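Side-chain contact in peptidoglycan D,D-transpeptidase FtsI (Yersinia pestis, PDB 6SYN), which probably cross-links peptidoglycan strands during bacterial cell division as a class B D,D-transpeptidase, and is acylated by beta-lactam antibiotics: residues 302-307 and 437-442. Numbering follows the deposited sequence.
Sequences QKSSNV and AIKTGT. With CB9 ((2R,4S)-2-[(1R)-1-{[(2S)-2-carboxy-2-phenylacetyl]amino}-2-oxoethyl]-5,5-dimethyl-1,3-thiazolidine-4-carboxylic acid), chain D.
Lys439 and Ser304 meet through a single polar bridge that illustrates how a penicillin-binding protein ties the two walls of its active-site cleft together. From strand 437-446, an edge strand of the five-stranded antiparallel sheet, the lysine sends its CG anti to the backbone N (chi1 -176°), and bends at chi2 and chi4 carry the amino group across to the serine hydroxyl. There Lys439 NZ donates to Ser304 OG at 2.6 Å and also reaches back to its own strand, bonding Thr440 O at 3.0 Å from above the carbonyl plane. Two acceptors thus fix the end of this buried chain. Ser304 belongs to the short turn between helix 297-303 and helix 306-314; it leaves the helix with positive phi, and its CB points toward the strand. Ser304 OG is shared further: Lys255 bonds it too, and the thiazolidine nitrogen NAP of CB9 donates to it at 2.9 Å.

These residues fit the conserved transpeptidase motifs, SxxK in Ser252 and Lys255, SxN in Ser304 to Asn306, and KTG in Lys439 to Gly441, which surround the opened penicillin. On the SxN side, Asn306 ND2 holds the amide oxygen OAF of CB9 at 2.8 Å, while Asn306 OD1 is hydrogen-bonded to Lys255.

Further along the strand, Thr440 OG1 lies 2.7 Å from carboxylate oxygen OAG of CB9, with which it hydrogen-bonds. Gly441, backbone-paired to Tyr459 on the neighbouring strand, leads on to Thr442. Thr442 OG1 bonds the other carboxylate oxygen of CB9, OAD, at 2.6 Å, and Thr442 N donates to CB9 O at 3.0 Å, with an N-H...O angle of 159°. The methyl CG2 of Thr442 rests 3.7 Å from phenyl carbon CAL of the CB9 side chain.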
ATOM      1  N   GLN A 302      11.488   9.334 -20.409  1.00  9.46           N
ATOM      2  CA  GLN A 302      10.365   9.108 -21.367  1.00  9.27           C
ATOM      3  C   GLN A 302      10.381   7.666 -21.886  1.00  9.18           C
ATOM      4  O   GLN A 302       9.300   7.052 -21.943  1.00  9.04           O
ATOM      5  CB  GLN A 302      10.498  10.076 -22.549  1.00  9.11           C
ATOM      6  CG  GLN A 302       9.413   9.946 -23.610  1.00  8.95           C
ATOM      7  CD  GLN A 302       9.847  10.495 -24.948  1.00  8.82           C
ATOM      8  OE1 GLN A 302      10.973  10.303 -25.390  1.00  8.75           O
ATOM      9  NE2 GLN A 302       8.942  11.177 -25.623  1.00  8.79           N
ATOM     10  N   LYS A 303      11.562   7.184 -22.286  1.00  9.23           N
ATOM     11  CA  LYS A 303      11.797   5.838 -22.878  1.00  9.20           C
ATOM     12  C   LYS A 303      12.158   4.820 -21.793  1.00  9.14           C
ATOM     13  O   LYS A 303      12.151   3.604 -22.096  1.00  9.07           O
ATOM     14  CB  LYS A 303      12.931   5.900 -23.903  1.00  9.22           C
ATOM     15  CG  LYS A 303      12.473   6.027 -25.344  1.00  9.30           C
ATOM     16  CD  LYS A 303      11.341   6.999 -25.499  1.00  9.35           C
ATOM     17  CE  LYS A 303      11.047   7.327 -26.943  1.00  9.47           C
ATOM     18  NZ  LYS A 303      10.039   6.395 -27.498  1.00  9.64           N
ATOM     19  N   SER A 304      12.462   5.305 -20.588  1.00  9.07           N
ATOM     20  CA  SER A 304      13.063   4.526 -19.475  1.00  8.98           C
ATOM     21  C   SER A 304      14.368   3.877 -19.961  1.00  8.85           C
ATOM     22  O   SER A 304      14.421   2.644 -20.096  1.00  8.86           O
ATOM     23  CB  SER A 304      12.089   3.526 -18.916  1.00  8.94           C
ATOM     24  OG  SER A 304      12.345   3.325 -17.533  1.00  8.90           O
ATOM     25  N   SER A 305      15.389   4.700 -20.203  1.00  8.77           N
ATOM     26  CA  SER A 305      16.734   4.264 -20.662  1.00  8.71           C
ATOM     27  C   SER A 305      17.569   3.797 -19.463  1.00  8.55           C
ATOM     28  O   SER A 305      17.878   4.628 -18.591  1.00  8.49           O
ATOM     29  CB  SER A 305      17.431   5.359 -21.429  1.00  8.70           C
ATOM     30  OG  SER A 305      18.682   4.911 -21.934  1.00  8.66           O
ATOM     31  N   ASN A 306      17.921   2.509 -19.435  1.00  8.50           N
ATOM     32  CA  ASN A 306      18.849   1.918 -18.434  1.00  8.48           C
ATOM     33  C   ASN A 306      20.271   2.404 -18.737  1.00  8.52           C
ATOM     34  O   ASN A 306      20.970   2.783 -17.783  1.00  8.55           O
ATOM     35  CB  ASN A 306      18.793   0.387 -18.411  1.00  8.39           C
ATOM     36  CG  ASN A 306      17.544  -0.176 -17.762  1.00  8.32           C
ATOM     37  OD1 ASN A 306      16.711   0.555 -17.233  1.00  8.29           O
ATOM     38  ND2 ASN A 306      17.409  -1.489 -17.789  1.00  8.35           N
ATOM     39  N   VAL A 307      20.677   2.390 -20.011  1.00  8.53           N
ATOM     40  CA  VAL A 307      22.020   2.874 -20.460  1.00  8.63           C
ATOM     41  C   VAL A 307      22.151   4.346 -20.052  1.00  8.85           C
ATOM     42  O   VAL A 307      23.188   4.703 -19.445  1.00  8.80           O
ATOM     43  CB  VAL A 307      22.232   2.695 -21.977  1.00  8.50           C
ATOM     44  CG1 VAL A 307      23.397   3.531 -22.487  1.00  8.44           C
ATOM     45  CG2 VAL A 307      22.421   1.235 -22.362  1.00  8.42           C
ATOM     46  N   ALA A 437       2.850  13.975 -13.925  1.00 11.00           N
ATOM     47  CA  ALA A 437       4.281  13.614 -13.864  1.00 10.81           C
ATOM     48  C   ALA A 437       4.416  12.232 -13.212  1.00 10.63           C
ATOM     49  O   ALA A 437       4.360  12.140 -11.964  1.00 10.60           O
ATOM     50  CB  ALA A 437       5.041  14.676 -13.111  1.00 10.83           C
ATOM     51  N   ILE A 438       4.567  11.197 -14.041  1.00 10.43           N
ATOM     52  CA  ILE A 438       4.711   9.777 -13.611  1.00 10.19           C
ATOM     53  C   ILE A 438       6.054   9.225 -14.088  1.00 10.06           C
ATOM     54  O   ILE A 438       6.665   9.796 -15.006  1.00  9.97           O
ATOM     55  CB  ILE A 438       3.559   8.909 -14.149  1.00 10.25           C
ATOM     56  CG1 ILE A 438       3.631   8.727 -15.669  1.00 10.22           C
ATOM     57  CG2 ILE A 438       2.219   9.473 -13.716  1.00 10.31           C
ATOM     58  CD1 ILE A 438       2.879   7.516 -16.179  1.00 10.17           C
ATOM     59  N   LYS A 439       6.454   8.111 -13.485  1.00  9.92           N
ATOM     60  CA  LYS A 439       7.509   7.205 -13.987  1.00  9.75           C
ATOM     61  C   LYS A 439       6.980   5.774 -13.860  1.00  9.83           C
ATOM     62  O   LYS A 439       6.497   5.418 -12.770  1.00  9.84           O
ATOM     63  CB  LYS A 439       8.788   7.417 -13.177  1.00  9.58           C
ATOM     64  CG  LYS A 439       9.988   6.608 -13.642  1.00  9.51           C
ATOM     65  CD  LYS A 439      10.549   7.081 -14.964  1.00  9.41           C
ATOM     66  CE  LYS A 439      11.494   6.088 -15.594  1.00  9.32           C
ATOM     67  NZ  LYS A 439      10.763   4.927 -16.143  1.00  9.32           N
ATOM     68  N   THR A 440       7.039   4.993 -14.936  1.00  9.96           N
ATOM     69  CA  THR A 440       6.727   3.543 -14.909  1.00 10.10           C
ATOM     70  C   THR A 440       7.939   2.782 -14.374  1.00 10.27           C
ATOM     71  O   THR A 440       9.025   3.378 -14.264  1.00 10.33           O
ATOM     72  CB  THR A 440       6.349   3.010 -16.295  1.00 10.08           C
ATOM     73  OG1 THR A 440       7.447   3.284 -17.167  1.00 10.04           O
ATOM     74  CG2 THR A 440       5.073   3.621 -16.828  1.00 10.05           C
ATOM     75  N   GLY A 441       7.737   1.504 -14.070  1.00 10.54           N
ATOM     76  CA  GLY A 441       8.789   0.569 -13.647  1.00 10.78           C
ATOM     77  C   GLY A 441       8.321  -0.863 -13.820  1.00 11.14           C
ATOM     78  O   GLY A 441       7.112  -1.127 -13.618  1.00 11.02           O
ATOM     79  N   THR A 442       9.236  -1.740 -14.234  1.00 11.54           N
ATOM     80  CA  THR A 442       9.058  -3.212 -14.283  1.00 11.80           C
ATOM     81  C   THR A 442      10.300  -3.823 -13.635  1.00 12.23           C
ATOM     82  O   THR A 442      11.316  -3.985 -14.344  1.00 12.49           O
ATOM     83  CB  THR A 442       8.824  -3.704 -15.720  1.00 11.67           C
ATOM     84  OG1 THR A 442       7.962  -2.787 -16.397  1.00 11.47           O
ATOM     85  CG2 THR A 442       8.236  -5.098 -15.775  1.00 11.56           C
TER
HETATM   86  C   CB9 D 603      12.953  -0.292 -15.152  1.00 18.06           C
HETATM   87  N   CB9 D 603      13.407  -2.363 -16.495  1.00 19.93           N
HETATM   88  O   CB9 D 603      12.115  -0.815 -14.459  1.00 18.06           O
HETATM   89  CA  CB9 D 603      13.557  -0.908 -16.409  1.00 19.20           C
HETATM   90  CB  CB9 D 603      13.051  -0.149 -17.670  1.00 19.31           C
HETATM   91  CAA CB9 D 603      10.468  -0.408 -20.223  1.00 19.03           C
HETATM   92  CAB CB9 D 603      10.469  -2.642 -19.113  1.00 19.10           C
HETATM   93  OAD CB9 D 603       8.311  -0.573 -17.750  1.00 19.09           O
HETATM   94  OAE CB9 D 603      15.786  -6.432 -16.714  1.00 20.36           O
HETATM   95  OAF CB9 D 603      15.566  -2.707 -16.003  1.00 22.06           O
HETATM   96  OAG CB9 D 603       9.285   1.310 -17.302  1.00 18.60           O
HETATM   97  OAH CB9 D 603      15.088  -5.355 -15.017  1.00 20.37           O
HETATM   98  CAJ CB9 D 603      11.087  -6.356 -19.028  1.00 20.75           C
HETATM   99  CAK CB9 D 603      12.080  -5.781 -19.787  1.00 20.89           C
HETATM  100  CAL CB9 D 603      11.181  -6.342 -17.657  1.00 20.63           C
HETATM  101  CAM CB9 D 603      13.170  -5.187 -19.170  1.00 20.54           C
HETATM  102  CAN CB9 D 603      12.268  -5.743 -17.033  1.00 20.62           C
HETATM  103  NAP CB9 D 603      11.723   0.459 -17.504  1.00 19.14           N
HETATM  104  SAQ CB9 D 603      12.835  -1.253 -19.101  1.00 19.72           S
HETATM  105  CAR CB9 D 603       9.294   0.122 -17.563  1.00 19.11           C
HETATM  106  CAS CB9 D 603      15.172  -5.530 -16.206  1.00 20.30           C
HETATM  107  CAT CB9 D 603      14.511  -3.119 -16.485  1.00 20.45           C
HETATM  108  CAU CB9 D 603      13.264  -5.128 -17.786  1.00 20.56           C
HETATM  109  CAX CB9 D 603      10.673  -0.554 -17.658  1.00 19.23           C
HETATM  110  CAY CB9 D 603      14.503  -4.512 -17.149  1.00 20.47           C
HETATM  111  CAZ CB9 D 603      10.983  -1.215 -19.042  1.00 19.13           C